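Local coordinates for protein chorismatase (Streptomyces hygroscopicus, PDB 4BPS) that hydrolyses chorismate to a dihydroxycyclohexadiene carboxylic acid and pyruvate, a step in making the immunosuppressant polyketides FK506 and FK520, at residues D87-L99 with T120-P132. Residues are numbered along the deposited sequence; the frame is centred on the assembly and turned at random.
Sequences DNGIAWARTDAYL and TNVFQLTRSLGYP
I90, W92 and L99 meet L125, L129 and Y131 where helix 112-129 packs across one face of a mixed six-stranded sheet in the YjgF-like N-terminal part of the chain; F193 of strand 189-196 continues that face under V122 and T126. I90 and L125 reach toward each other tip to tip, CG2 to CD2 at 3.7 Å, while I90 CD1 lies against the helix backbone at N121. L125 CD2 also touches W92 CD1. L129 and W92 approach from opposite directions, L129 CD1 standing over the centre of the six-membered ring in a CH-pi contact, 10° off the ring normal. That indole is fixed from its edge: NE1 donates in the ring plane to the anti lone pair of D87 OD2 at 2.8 Å. At the turn D87-I90, the N88 and N121 amides stack with planes 14° apart; one water bridges their OD1 atoms, weakly at N88, and two others join each side-chain ND2 to the other residue's backbone O. Past the helix, G130 is the C-prime residue of a Schellman motif, and Y131 lies with L99 CB over one ring face. With CG anti to the carbonyl carbon (chi1 -61°), its ring extends to the 95-98 turn, where OH donates to T95 O at 2.6 Å. Were Y131 an alanine, T95 O would probably lose this donor, R94 NH1 its acceptor, and a gap open against L99. R94, also salt-bridged through NE to E83, donates from NH1 within the guanidinium plane to Y131 OH at 2.9 Å.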
ATOM      1  N   ASP A  87      -4.824  15.851  12.567  1.00  9.00           N
ATOM      2  CA  ASP A  87      -6.110  15.655  13.217  1.00 10.60           C
ATOM      3  C   ASP A  87      -6.199  14.208  13.638  1.00  9.87           C
ATOM      4  O   ASP A  87      -5.998  13.323  12.818  1.00  9.07           O
ATOM      5  CB  ASP A  87      -7.246  15.951  12.244  1.00 12.73           C
ATOM      6  CG  ASP A  87      -7.393  17.426  11.964  1.00 14.33           C
ATOM      7  OD1 ASP A  87      -8.050  18.102  12.790  1.00 16.91           O
ATOM      8  OD2 ASP A  87      -6.852  17.909  10.945  1.00 13.15           O
ATOM      9  N   ASN A  88      -6.509  13.970  14.912  1.00 10.14           N
ATOM     10  CA  ASN A  88      -6.711  12.613  15.410  1.00 11.11           C
ATOM     11  C   ASN A  88      -5.530  11.692  15.117  1.00  9.75           C
ATOM     12  O   ASN A  88      -5.728  10.510  14.819  1.00 11.42           O
ATOM     13  CB  ASN A  88      -8.000  12.023  14.809  1.00 14.37           C
ATOM     14  CG  ASN A  88      -9.238  12.727  15.305  1.00 18.51           C
ATOM     15  OD1 ASN A  88      -9.408  12.924  16.514  1.00 20.85           O
ATOM     16  ND2 ASN A  88     -10.112  13.115  14.385  1.00 20.40           N
ATOM     17  N   GLY A  89      -4.309  12.232  15.208  1.00  9.40           N
ATOM     18  CA  GLY A  89      -3.100  11.463  14.956  1.00  9.35           C
ATOM     19  C   GLY A  89      -2.702  11.375  13.502  1.00  7.80           C
ATOM     20  O   GLY A  89      -1.655  10.838  13.200  1.00  7.80           O
ATOM     21  N   ILE A  90      -3.556  11.857  12.599  1.00  6.78           N
ATOM     22  CA  ILE A  90      -3.281  11.780  11.168  1.00  6.34           C
ATOM     23  C   ILE A  90      -2.586  13.061  10.739  1.00  6.22           C
ATOM     24  O   ILE A  90      -3.177  14.152  10.855  1.00  6.95           O
ATOM     25  CB  ILE A  90      -4.583  11.621  10.350  1.00  6.44           C
ATOM     26  CG1 ILE A  90      -5.440  10.439  10.838  1.00  6.91           C
ATOM     27  CG2 ILE A  90      -4.242  11.480   8.861  1.00  6.73           C
ATOM     28  CD1 ILE A  90      -6.882  10.468  10.299  1.00  7.84           C
ATOM     29  N   ALA A  91      -1.360  12.942  10.225  1.00  5.57           N
ATOM     30  CA  ALA A  91      -0.715  14.066   9.566  1.00  5.55           C
ATOM     31  C   ALA A  91      -1.088  14.021   8.103  1.00  4.96           C
ATOM     32  O   ALA A  91      -0.985  12.964   7.482  1.00  5.35           O
ATOM     33  CB  ALA A  91       0.793  14.025   9.754  1.00  6.20           C
ATOM     34  N   TRP A  92      -1.514  15.154   7.550  1.00  5.06           N
ATOM     35  CA  TRP A  92      -1.998  15.195   6.183  1.00  4.98           C
ATOM     36  C   TRP A  92      -1.542  16.442   5.452  1.00  5.37           C
ATOM     37  O   TRP A  92      -1.246  17.477   6.053  1.00  5.67           O
ATOM     38  CB  TRP A  92      -3.531  15.088   6.166  1.00  5.38           C
ATOM     39  CG  TRP A  92      -4.256  16.118   7.001  1.00  5.81           C
ATOM     40  CD1 TRP A  92      -4.656  15.988   8.309  1.00  6.40           C
ATOM     41  CD2 TRP A  92      -4.637  17.444   6.602  1.00  5.82           C
ATOM     42  NE1 TRP A  92      -5.265  17.132   8.743  1.00  6.29           N
ATOM     43  CE2 TRP A  92      -5.283  18.034   7.708  1.00  6.00           C
ATOM     44  CE3 TRP A  92      -4.512  18.178   5.410  1.00  6.21           C
ATOM     45  CZ2 TRP A  92      -5.781  19.334   7.677  1.00  6.46           C
ATOM     46  CZ3 TRP A  92      -5.036  19.481   5.377  1.00  6.93           C
ATOM     47  CH2 TRP A  92      -5.647  20.041   6.508  1.00  6.80           C
ATOM     48  N   ALA A  93      -1.496  16.305   4.130  1.00  5.24           N
ATOM     49  CA  ALA A  93      -1.273  17.428   3.224  1.00  5.14           C
ATOM     50  C   ALA A  93      -2.227  17.256   2.060  1.00  4.95           C
ATOM     51  O   ALA A  93      -2.446  16.124   1.600  1.00  5.77           O
ATOM     52  CB  ALA A  93       0.168  17.444   2.709  1.00  6.28           C
ATOM     53  N   ARG A  94      -2.774  18.364   1.562  1.00  5.28           N
ATOM     54  CA  ARG A  94      -3.710  18.287   0.443  1.00  5.29           C
ATOM     55  C   ARG A  94      -3.324  19.296  -0.626  1.00  5.27           C
ATOM     56  O   ARG A  94      -2.825  20.399  -0.326  1.00  5.40           O
ATOM     57  CB  ARG A  94      -5.155  18.559   0.916  1.00  5.70           C
ATOM     58  CG  ARG A  94      -5.436  20.004   1.321  1.00  6.04           C
ATOM     59  CD  ARG A  94      -6.842  20.157   1.981  1.00  7.57           C
ATOM     60  NE  ARG A  94      -7.126  21.578   2.224  1.00  7.77           N
ATOM     61  CZ  ARG A  94      -7.582  22.429   1.299  1.00  7.59           C
ATOM     62  NH1 ARG A  94      -7.877  21.999   0.079  1.00  7.39           N
ATOM     63  NH2 ARG A  94      -7.730  23.722   1.576  1.00  8.30           N
ATOM     64  N   THR A  95      -3.576  18.910  -1.872  1.00  5.36           N
ATOM     65  CA  THR A  95      -3.737  19.864  -2.960  1.00  5.33           C
ATOM     66  C   THR A  95      -5.236  20.096  -3.101  1.00  5.44           C
ATOM     67  O   THR A  95      -6.023  19.504  -2.375  1.00  6.33           O
ATOM     68  CB  THR A  95      -3.162  19.328  -4.261  1.00  5.76           C
ATOM     69  OG1 THR A  95      -3.947  18.205  -4.682  1.00  6.03           O
ATOM     70  CG2 THR A  95      -1.692  18.936  -4.089  1.00  6.81           C
ATOM     71  N   ASP A  96      -5.693  20.949  -4.016  1.00  6.21           N
ATOM     72  CA  ASP A  96      -7.130  21.071  -4.169  1.00  7.51           C
ATOM     73  C   ASP A  96      -7.783  19.763  -4.612  1.00  6.87           C
ATOM     74  O   ASP A  96      -8.937  19.503  -4.236  1.00  8.84           O
ATOM     75  CB  ASP A  96      -7.493  22.227  -5.089  1.00 10.08           C
ATOM     76  CG  ASP A  96      -7.296  23.584  -4.408  1.00 13.59           C
ATOM     77  OD1 ASP A  96      -7.399  23.680  -3.162  1.00 13.30           O
ATOM     78  OD2 ASP A  96      -7.063  24.585  -5.115  1.00 18.53           O
ATOM     79  N   ALA A  97      -7.044  18.898  -5.315  1.00  6.16           N
ATOM     80  CA  ALA A  97      -7.621  17.671  -5.865  1.00  5.82           C
ATOM     81  C   ALA A  97      -7.310  16.378  -5.108  1.00  5.37           C
ATOM     82  O   ALA A  97      -8.070  15.407  -5.262  1.00  5.57           O
ATOM     83  CB  ALA A  97      -7.195  17.512  -7.325  1.00  6.94           C
ATOM     84  N   TYR A  98      -6.213  16.330  -4.335  1.00  5.02           N
ATOM     85  CA  TYR A  98      -5.779  15.079  -3.703  1.00  5.27           C
ATOM     86  C   TYR A  98      -5.292  15.313  -2.276  1.00  5.07           C
ATOM     87  O   TYR A  98      -4.888  16.415  -1.904  1.00  6.01           O
ATOM     88  CB  TYR A  98      -4.673  14.386  -4.523  1.00  5.83           C
ATOM     89  CG  TYR A  98      -5.122  14.076  -5.928  1.00  6.26           C
ATOM     90  CD1 TYR A  98      -5.961  12.983  -6.189  1.00  6.43           C
ATOM     91  CD2 TYR A  98      -4.749  14.880  -7.005  1.00  7.16           C
ATOM     92  CE1 TYR A  98      -6.404  12.727  -7.495  1.00  7.25           C
ATOM     93  CE2 TYR A  98      -5.193  14.616  -8.293  1.00  7.65           C
ATOM     94  CZ  TYR A  98      -6.002  13.533  -8.532  1.00  7.74           C
ATOM     95  OH  TYR A  98      -6.463  13.239  -9.804  1.00  8.92           O
ATOM     96  N   LEU A  99      -5.315  14.241  -1.488  1.00  5.45           N
ATOM     97  CA  LEU A  99      -4.952  14.262  -0.065  1.00  5.60           C
ATOM     98  C   LEU A  99      -4.019  13.074   0.217  1.00  5.30           C
ATOM     99  O   LEU A  99      -4.256  11.962  -0.271  1.00  5.98           O
ATOM    100  CB  LEU A  99      -6.226  14.108   0.759  1.00  6.75           C
ATOM    101  CG  LEU A  99      -6.152  13.926   2.272  1.00  7.76           C
ATOM    102  CD1 LEU A  99      -5.649  15.185   2.896  1.00  8.47           C
ATOM    103  CD2 LEU A  99      -7.540  13.539   2.871  1.00  7.93           C
ATOM    104  N   THR A 120     -11.615   4.560  11.404  1.00  5.73           N
ATOM    105  CA  THR A 120     -12.714   5.514  11.587  1.00  5.95           C
ATOM    106  C   THR A 120     -12.217   6.939  11.381  1.00  5.75           C
ATOM    107  O   THR A 120     -12.859   7.751  10.722  1.00  6.00           O
ATOM    108  CB  THR A 120     -13.337   5.373  12.971  1.00  6.91           C
ATOM    109  OG1 THR A 120     -14.070   4.142  13.057  1.00  7.34           O
ATOM    110  CG2 THR A 120     -14.306   6.524  13.261  1.00  7.45           C
ATOM    111  N   ASN A 121     -11.067   7.232  11.966  1.00  5.59           N
ATOM    112  CA  ASN A 121     -10.517   8.574  11.875  1.00  6.84           C
ATOM    113  C   ASN A 121     -10.105   8.908  10.432  1.00  6.14           C
ATOM    114  O   ASN A 121     -10.315  10.038   9.977  1.00  6.16           O
ATOM    115  CB  ASN A 121      -9.349   8.755  12.843  1.00  8.16           C
ATOM    116  CG  ASN A 121      -9.814   8.784  14.288  1.00 10.72           C
ATOM    117  OD1 ASN A 121     -10.972   9.097  14.558  1.00 13.53           O
ATOM    118  ND2 ASN A 121      -8.945   8.415  15.206  1.00 10.70           N
ATOM    119  N   VAL A 122      -9.563   7.933   9.702  1.00  6.37           N
ATOM    120  CA  VAL A 122      -9.252   8.133   8.285  1.00  6.64           C
ATOM    121  C   VAL A 122     -10.518   8.423   7.467  1.00  6.45           C
ATOM    122  O   VAL A 122     -10.571   9.405   6.694  1.00  6.99           O
ATOM    123  CB  VAL A 122      -8.482   6.929   7.722  1.00  7.34           C
ATOM    124  CG1 VAL A 122      -8.361   7.000   6.203  1.00  7.47           C
ATOM    125  CG2 VAL A 122      -7.094   6.816   8.360  1.00  8.23           C
ATOM    126  N   PHE A 123     -11.546   7.590   7.617  1.00  6.33           N
ATOM    127  CA  PHE A 123     -12.787   7.814   6.875  1.00  6.43           C
ATOM    128  C   PHE A 123     -13.377   9.167   7.241  1.00  6.74           C
ATOM    129  O   PHE A 123     -13.852   9.910   6.369  1.00  7.59           O
ATOM    130  CB  PHE A 123     -13.812   6.716   7.131  1.00  7.28           C
ATOM    131  CG  PHE A 123     -13.417   5.346   6.624  1.00  7.07           C
ATOM    132  CD1 PHE A 123     -12.971   5.133   5.323  1.00  8.65           C
ATOM    133  CD2 PHE A 123     -13.541   4.246   7.453  1.00  7.07           C
ATOM    134  CE1 PHE A 123     -12.648   3.859   4.879  1.00  9.37           C
ATOM    135  CE2 PHE A 123     -13.191   2.969   7.024  1.00  8.00           C
ATOM    136  CZ  PHE A 123     -12.752   2.777   5.736  1.00  8.77           C
ATOM    137  N   GLN A 124     -13.373   9.508   8.533  1.00  6.96           N
ATOM    138  CA  GLN A 124     -13.930  10.788   8.949  1.00  7.58           C
ATOM    139  C   GLN A 124     -13.154  11.971   8.396  1.00  6.92           C
ATOM    140  O   GLN A 124     -13.762  12.965   8.019  1.00  7.24           O
ATOM    141  CB  GLN A 124     -13.994  10.851  10.465  1.00 10.29           C
ATOM    142  CG  GLN A 124     -14.588  12.152  10.980  1.00 15.11           C
ATOM    143  CD  GLN A 124     -15.943  12.544  10.320  1.00 18.40           C
ATOM    144  OE1 GLN A 124     -16.823  11.707  10.133  1.00 22.11           O
ATOM    145  NE2 GLN A 124     -16.097  13.824   9.970  1.00 16.78           N
ATOM    146  N   LEU A 125     -11.818  11.888   8.363  1.00  7.26           N
ATOM    147  CA  LEU A 125     -11.011  12.976   7.831  1.00  7.53           C
ATOM    148  C   LEU A 125     -11.269  13.158   6.328  1.00  7.33           C
ATOM    149  O   LEU A 125     -11.391  14.275   5.828  1.00  7.60           O
ATOM    150  CB  LEU A 125      -9.513  12.720   8.057  1.00  8.52           C
ATOM    151  CG  LEU A 125      -8.615  13.891   7.637  1.00  9.28           C
ATOM    152  CD1 LEU A 125      -8.793  15.070   8.581  1.00 10.30           C
ATOM    153  CD2 LEU A 125      -7.148  13.443   7.581  1.00 10.36           C
ATOM    154  N   THR A 126     -11.322  12.050   5.594  1.00  7.67           N
ATOM    155  CA  THR A 126     -11.584  12.155   4.168  1.00  9.21           C
ATOM    156  C   THR A 126     -12.944  12.792   3.929  1.00  8.62           C
ATOM    157  O   THR A 126     -13.094  13.605   3.010  1.00  9.23           O
ATOM    158  CB  THR A 126     -11.444  10.807   3.437  1.00 12.35           C
ATOM    159  OG1 THR A 126     -12.416   9.873   3.908  1.00 14.00           O
ATOM    160  CG2 THR A 126     -10.017  10.245   3.562  1.00 13.62           C
ATOM    161  N   ARG A 127     -13.934  12.459   4.746  1.00  9.33           N
ATOM    162  CA  ARG A 127     -15.241  13.098   4.604  1.00 10.53           C
ATOM    163  C   ARG A 127     -15.185  14.587   4.967  1.00 10.82           C
ATOM    164  O   ARG A 127     -15.669  15.443   4.208  1.00 11.82           O
ATOM    165  CB  ARG A 127     -16.280  12.385   5.464  1.00 12.22           C
ATOM    166  CG  ARG A 127     -16.650  11.036   4.956  1.00 15.66           C
ATOM    167  CD  ARG A 127     -17.876  10.511   5.673  1.00 18.48           C
ATOM    168  NE  ARG A 127     -17.683  10.299   7.115  1.00 20.94           N
ATOM    169  CZ  ARG A 127     -17.306   9.146   7.673  1.00 22.10           C
ATOM    170  NH1 ARG A 127     -17.068   8.068   6.928  1.00 25.23           N
ATOM    171  NH2 ARG A 127     -17.180   9.070   8.986  1.00 19.46           N
ATOM    172  N   SER A 128     -14.596  14.904   6.122  1.00 10.04           N
ATOM    173  CA  SER A 128     -14.584  16.273   6.613  0.54 10.77           C
ATOM    174  C   SER A 128     -13.805  17.229   5.709  1.00  9.32           C
ATOM    175  O   SER A 128     -14.223  18.369   5.506  1.00 10.86           O
ATOM    176  CB  SER A 128     -13.982  16.307   8.013  0.54 13.56           C
ATOM    177  OG  SER A 128     -13.911  17.632   8.488  0.54 15.99           O
ATOM    178  N   LEU A 129     -12.676  16.764   5.170  1.00  7.65           N
ATOM    179  CA  LEU A 129     -11.866  17.612   4.309  1.00  7.28           C
ATOM    180  C   LEU A 129     -12.397  17.662   2.877  1.00  7.15           C
ATOM    181  O   LEU A 129     -12.007  18.545   2.108  1.00  8.55           O
ATOM    182  CB  LEU A 129     -10.415  17.154   4.289  1.00  7.72           C
ATOM    183  CG  LEU A 129      -9.610  17.322   5.582  1.00  9.53           C
ATOM    184  CD1 LEU A 129      -8.195  16.802   5.392  1.00  9.80           C
ATOM    185  CD2 LEU A 129      -9.538  18.755   6.036  1.00 12.15           C
ATOM    186  N   GLY A 130     -13.257  16.714   2.490  1.00  7.25           N
ATOM    187  CA  GLY A 130     -13.804  16.703   1.140  1.00  8.01           C
ATOM    188  C   GLY A 130     -12.977  15.905   0.138  1.00  6.72           C
ATOM    189  O   GLY A 130     -12.936  16.288  -1.036  1.00  7.53           O
ATOM    190  N   TYR A 131     -12.388  14.789   0.575  1.00  6.25           N
ATOM    191  CA  TYR A 131     -11.618  13.899  -0.288  1.00  6.04           C
ATOM    192  C   TYR A 131     -12.141  12.471  -0.095  1.00  6.48           C
ATOM    193  O   TYR A 131     -11.437  11.597   0.398  1.00  6.38           O
ATOM    194  CB  TYR A 131     -10.105  14.000  -0.008  1.00  6.33           C
ATOM    195  CG  TYR A 131      -9.565  15.382  -0.252  1.00  6.41           C
ATOM    196  CD1 TYR A 131      -9.781  16.407   0.673  1.00  6.89           C
ATOM    197  CD2 TYR A 131      -8.865  15.686  -1.416  1.00  5.94           C
ATOM    198  CE1 TYR A 131      -9.323  17.691   0.445  1.00  7.18           C
ATOM    199  CE2 TYR A 131      -8.421  16.986  -1.663  1.00  6.14           C
ATOM    200  CZ  TYR A 131      -8.651  17.976  -0.725  1.00  6.46           C
ATOM    201  OH  TYR A 131      -8.220  19.257  -0.952  1.00  6.86           O
ATOM    202  N   PRO A 132     -13.402  12.224  -0.487  1.00  6.46           N
ATOM    203  CA  PRO A 132     -14.042  10.970  -0.078  1.00  7.54           C
ATOM    204  C   PRO A 132     -13.566   9.733  -0.841  1.00  7.10           C
ATOM    205  O   PRO A 132     -13.865   8.630  -0.391  1.00  8.68           O
ATOM    206  CB  PRO A 132     -15.524  11.229  -0.373  1.00  9.32           C
ATOM    207  CG  PRO A 132     -15.490  12.212  -1.507  1.00  8.96           C
ATOM    208  CD  PRO A 132     -14.344  13.134  -1.166  1.00  7.60           C
TER
HETATM  209  O   HOH W   1     -10.393  12.358  11.675  1.00 13.23           O
HETATM  210  O   HOH W   2      -6.047   7.820  14.649  1.00 19.02           O
HETATM  211  O   HOH W   3     -11.264  10.764  16.963  1.00 32.35           O